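Local coordinates for ribonucleoside-diphosphate reductase, alpha chain (Actinobacillus ureae ATCC 25976, PDB 6DQX), which probably catalyses the reduction of ribonucleoside diphosphates to deoxyribonucleotides, as the catalytic alpha subunit of a class Id ribonucleotide reductase, at residues F106-I110 with P281-D285; G133-G139 with Q180-D186. All coordinates share one frame; numbering follows the deposited sequence.

Contact 1: F106-I110 with P281-D285; sequences FGSYI and PSSND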
# COMPACT_ATOMS: atom_id res chain seq x y z
N PHE A 106 -3.14 -12.64 12.41
CA PHE A 106 -1.95 -11.81 12.28
C PHE A 106 -2.37 -10.38 12.65
O PHE A 106 -3.20 -9.76 11.96
CB PHE A 106 -1.41 -11.89 10.85
CG PHE A 106 -0.04 -11.31 10.68
CD1 PHE A 106 0.17 -9.94 10.74
CD2 PHE A 106 1.06 -12.14 10.45
CE1 PHE A 106 1.44 -9.39 10.60
CE2 PHE A 106 2.33 -11.60 10.30
CZ PHE A 106 2.53 -10.23 10.39
N GLY A 107 -1.86 -9.90 13.78
CA GLY A 107 -2.29 -8.63 14.35
C GLY A 107 -1.16 -7.67 14.54
O GLY A 107 -0.24 -7.95 15.30
N SER A 108 -1.23 -6.53 13.84
CA SER A 108 -0.15 -5.54 13.86
C SER A 108 -0.51 -4.29 14.65
O SER A 108 -1.69 -3.86 14.70
CB SER A 108 0.26 -5.13 12.44
OG SER A 108 0.42 -6.26 11.62
N TYR A 109 0.51 -3.70 15.25
CA TYR A 109 0.42 -2.41 15.89
C TYR A 109 0.97 -1.39 14.89
O TYR A 109 2.09 -1.56 14.40
CB TYR A 109 1.24 -2.40 17.17
CG TYR A 109 1.37 -1.05 17.79
CD1 TYR A 109 0.41 -0.55 18.65
CD2 TYR A 109 2.49 -0.24 17.48
CE1 TYR A 109 0.54 0.72 19.20
CE2 TYR A 109 2.61 1.02 18.01
CZ TYR A 109 1.65 1.49 18.87
OH TYR A 109 1.80 2.75 19.41
N ILE A 110 0.20 -0.35 14.60
CA ILE A 110 0.65 0.71 13.67
C ILE A 110 1.22 1.90 14.43
O ILE A 110 0.48 2.67 15.02
CB ILE A 110 -0.49 1.18 12.74
CG1 ILE A 110 -1.11 -0.03 12.02
CG2 ILE A 110 0.08 2.19 11.70
CD1 ILE A 110 -2.28 0.25 11.11
N PRO A 281 -0.92 -9.33 22.82
CA PRO A 281 -0.31 -8.01 22.75
C PRO A 281 0.45 -7.83 21.43
O PRO A 281 1.13 -8.76 20.97
CB PRO A 281 0.68 -8.02 23.92
CG PRO A 281 1.06 -9.45 24.09
CD PRO A 281 -0.23 -10.20 23.79
N SER A 282 0.30 -6.65 20.84
CA SER A 282 1.09 -6.27 19.67
C SER A 282 1.83 -4.98 20.03
O SER A 282 1.45 -4.28 20.97
CB SER A 282 0.20 -6.10 18.44
OG SER A 282 -0.89 -5.25 18.72
N SER A 283 2.94 -4.71 19.33
CA SER A 283 3.78 -3.55 19.68
C SER A 283 4.58 -3.14 18.46
O SER A 283 4.51 -3.76 17.43
CB SER A 283 4.77 -3.95 20.78
OG SER A 283 5.63 -4.93 20.27
N ASN A 284 5.40 -2.10 18.62
CA ASN A 284 6.36 -1.68 17.58
C ASN A 284 7.25 -2.82 17.05
O ASN A 284 7.58 -2.83 15.85
CB ASN A 284 7.26 -0.53 18.12
CG ASN A 284 6.52 0.78 18.28
OD1 ASN A 284 6.57 1.41 19.35
ND2 ASN A 284 5.83 1.22 17.22
N ASP A 285 7.60 -3.79 17.90
CA ASP A 285 8.49 -4.89 17.54
C ASP A 285 7.84 -6.28 17.34
O ASP A 285 8.51 -7.17 16.83
CB ASP A 285 9.65 -5.01 18.55
CG ASP A 285 9.18 -5.22 19.99
OD1 ASP A 285 8.90 -4.21 20.68
OD2 ASP A 285 9.10 -6.38 20.47
O HOH W 1 -2.86 -5.26 16.89
O HOH W 2 3.00 -5.05 15.18
O HOH W 3 5.04 0.25 14.86
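Tyr109, at the end of strand 105-109, lies against the loop 281-285 that leads into strand 288-296 of the ribonucleotide reductase barrel. No direct hydrogen bond joins the two segments. Tyr109 CB rests on the backbone of Ser283, 3.6 Å from Ser283 O. CG comes next and lies beside the CA and C of Ser283. The ring is carried there because CG is anti to the backbone N (chi1 171°). CD2 then meets the backbone N of Asn284. CE2 meets the side-chain amide, with Asn284 ND2 3.3 Å from Tyr109 CE2. The amide nitrogen sits at the ring edge, near its plane, and the ring and amide planes stand 88° apart. OH leaves the contact and hydrogen-bonds to Asp140 OD2.

Nearer the start of the strand, Ser282 CB lies 3.7 Å from Gly107 O. Waters make the polar links between the segments. One water accepts from Tyr109 N and donates to Ser283 O. Another joins Ser282 OG to Ser108 O, though its bond to the carbonyl is weak. The loop also makes its own ST turn. In it, Asp285 N donates to Ser283 OG over 3.3 Å, with an N-H...O angle of 140°.

Contact 2: G133-G139 with Q180-D186; sequences GTSAYFG and QFAGYID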
# COMPACT_ATOMS: atom_id res chain seq x y z
N GLY A 133 -6.10 -14.29 7.34
CA GLY A 133 -6.71 -13.10 7.93
C GLY A 133 -5.69 -12.19 8.60
O GLY A 133 -4.66 -12.65 9.12
N THR A 134 -5.98 -10.90 8.58
CA THR A 134 -5.12 -9.92 9.21
C THR A 134 -5.90 -8.85 9.93
O THR A 134 -7.08 -8.60 9.67
CB THR A 134 -4.17 -9.22 8.19
OG1 THR A 134 -4.97 -8.64 7.16
CG2 THR A 134 -3.24 -10.20 7.58
N SER A 135 -5.22 -8.17 10.82
CA SER A 135 -5.84 -7.10 11.57
C SER A 135 -4.79 -6.14 12.05
O SER A 135 -3.60 -6.50 12.19
CB SER A 135 -6.63 -7.68 12.77
OG SER A 135 -5.73 -8.37 13.64
N ALA A 136 -5.22 -4.94 12.40
CA ALA A 136 -4.32 -3.96 12.96
C ALA A 136 -4.96 -2.92 13.85
O ALA A 136 -6.16 -2.57 13.71
CB ALA A 136 -3.50 -3.29 11.83
N TYR A 137 -4.15 -2.40 14.75
CA TYR A 137 -4.58 -1.33 15.66
C TYR A 137 -4.14 0.04 15.13
O TYR A 137 -2.94 0.27 14.97
CB TYR A 137 -4.00 -1.54 17.04
CG TYR A 137 -4.34 -0.46 18.05
CD1 TYR A 137 -5.66 -0.23 18.44
CD2 TYR A 137 -3.36 0.33 18.61
CE1 TYR A 137 -5.98 0.76 19.37
CE2 TYR A 137 -3.66 1.34 19.53
CZ TYR A 137 -4.98 1.54 19.91
OH TYR A 137 -5.30 2.50 20.84
N PHE A 138 -5.11 0.93 14.97
CA PHE A 138 -4.94 2.30 14.41
C PHE A 138 -4.95 3.41 15.45
O PHE A 138 -4.69 4.58 15.12
CB PHE A 138 -6.05 2.57 13.38
CG PHE A 138 -5.88 1.84 12.10
CD1 PHE A 138 -6.14 0.48 12.02
CD2 PHE A 138 -5.46 2.50 10.94
CE1 PHE A 138 -5.99 -0.22 10.84
CE2 PHE A 138 -5.32 1.80 9.77
CZ PHE A 138 -5.58 0.45 9.70
N GLY A 139 -5.22 3.07 16.71
CA GLY A 139 -5.51 4.08 17.72
C GLY A 139 -4.39 4.97 18.20
O GLY A 139 -4.65 5.98 18.87
N GLN A 180 -8.88 -10.41 3.68
CA GLN A 180 -9.73 -9.98 4.78
C GLN A 180 -8.92 -9.30 5.89
O GLN A 180 -7.93 -9.85 6.40
CB GLN A 180 -10.51 -11.16 5.34
CG GLN A 180 -11.78 -11.46 4.56
CD GLN A 180 -12.52 -12.63 5.15
OE1 GLN A 180 -11.95 -13.70 5.37
NE2 GLN A 180 -13.81 -12.44 5.40
N PHE A 181 -9.37 -8.12 6.27
CA PHE A 181 -8.68 -7.26 7.21
C PHE A 181 -9.65 -6.56 8.13
O PHE A 181 -10.74 -6.12 7.70
CB PHE A 181 -7.84 -6.23 6.42
CG PHE A 181 -7.08 -5.28 7.28
CD1 PHE A 181 -5.86 -5.64 7.86
CD2 PHE A 181 -7.53 -4.01 7.49
CE1 PHE A 181 -5.14 -4.75 8.63
CE2 PHE A 181 -6.85 -3.11 8.27
CZ PHE A 181 -5.64 -3.48 8.85
N ALA A 182 -9.28 -6.43 9.39
CA ALA A 182 -10.02 -5.65 10.35
C ALA A 182 -9.15 -4.64 11.03
O ALA A 182 -8.08 -4.97 11.58
CB ALA A 182 -10.67 -6.55 11.42
N GLY A 183 -9.59 -3.39 11.01
CA GLY A 183 -8.90 -2.32 11.72
C GLY A 183 -9.61 -1.99 13.01
O GLY A 183 -10.83 -1.96 13.05
N TYR A 184 -8.85 -1.71 14.07
CA TYR A 184 -9.40 -1.30 15.36
C TYR A 184 -9.04 0.14 15.74
O TYR A 184 -7.88 0.54 15.66
CB TYR A 184 -8.91 -2.25 16.45
CG TYR A 184 -9.57 -3.62 16.40
CD1 TYR A 184 -9.17 -4.58 15.49
CD2 TYR A 184 -10.57 -3.95 17.30
CE1 TYR A 184 -9.77 -5.84 15.46
CE2 TYR A 184 -11.17 -5.20 17.28
CZ TYR A 184 -10.76 -6.13 16.38
OH TYR A 184 -11.34 -7.36 16.37
N ILE A 185 -10.05 0.87 16.22
CA ILE A 185 -9.91 2.28 16.62
C ILE A 185 -10.60 2.47 17.99
O ILE A 185 -11.65 1.88 18.25
CB ILE A 185 -10.52 3.19 15.50
CG1 ILE A 185 -10.14 4.65 15.68
CG2 ILE A 185 -12.03 3.02 15.38
CD1 ILE A 185 -8.70 4.94 15.36
N ASP A 186 -10.02 3.30 18.86
CA ASP A 186 -10.64 3.57 20.17
C ASP A 186 -11.84 4.51 20.00
O ASP A 186 -11.81 5.41 19.14
CB ASP A 186 -9.63 4.15 21.12
CG ASP A 186 -8.40 3.25 21.26
OD1 ASP A 186 -8.38 2.34 22.13
OD2 ASP A 186 -7.48 3.43 20.44
O HOH W 4 -6.72 6.30 21.00
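Strands 134-137 and 181-186 run parallel, 14° apart and 4.7 Å between axes at closest approach, and pair Thr134 with Phe181 through Tyr137 with Tyr184. Donors alternate between the strands: Thr134 N to Gln180 O, Ala182 N to Thr134 O, Ala136 N to Ala182 O, Tyr184 N to Ala136 O and finally Phe138 N to Tyr184 O, which is 2.9 Å long and fairly straight at 167°.

Thr134, Ala136 and Phe181 share one face of the sheet. The Phe181 ring is met along its edge. Thr134 OG1 lies 3.2 Å from Phe181 CD1, and Ala136 CB lies 3.7 Å from Phe181 CZ. Thr134 OG1 also gives a weak hydrogen bond to Gln180 O. Phe138 comes from the opposite direction, and its CE1 lies 3.8 Å from Phe181 CZ. The Phe138 ring lies beside Gly183, with Phe138 CE1 3.7 Å from Gly183 CA.

Tyr137 and Tyr184 are on the other face. A chi1 of 178° extends the Tyr137 side chain trans to its own N, and its ring reaches Asp186. Tyr137 OH donates to Asp186 OD2; the modelled 2.4 Å is very short, and the exact length is doubtful. The carboxylate sits at the ring edge with its plane nearly perpendicular to the ring. A water bridges Asp186 OD2 to Gly139 O. Asp186 OD1 forms a salt bridge with Lys251, and the Tyr137 ring stacks on His270 near a bound magnesium ion.

The pair belongs to the parallel part of the barrel sheet, between strands 105-109 and 209-213. Helix 156-170 on the crossover packs against Phe181 and Ile185, while helix 114-130 meets Thr134 and Phe181.

How the contacts relate
Contact 1 and contact 2 meet at neighbouring strands of the barrel sheet, 105-109 and 134-137. Their centres are about 10 Å apart. Phe106 O lies 2.8 Å from Ser135 N, and Ser108 O lies 2.9 Å from Tyr137 N; both are probable hydrogen bonds. Contact 2 is largely buried and joins two strands by direct backbone bonds and aromatic packing. Contact 1 is only partly buried. It sets a strand against an irregular loop, and water bridges replace direct bonds. His270 links the two further, because the rings of Tyr109 and Tyr137 both meet it. Helix 114-130 touches side chains of both contacts.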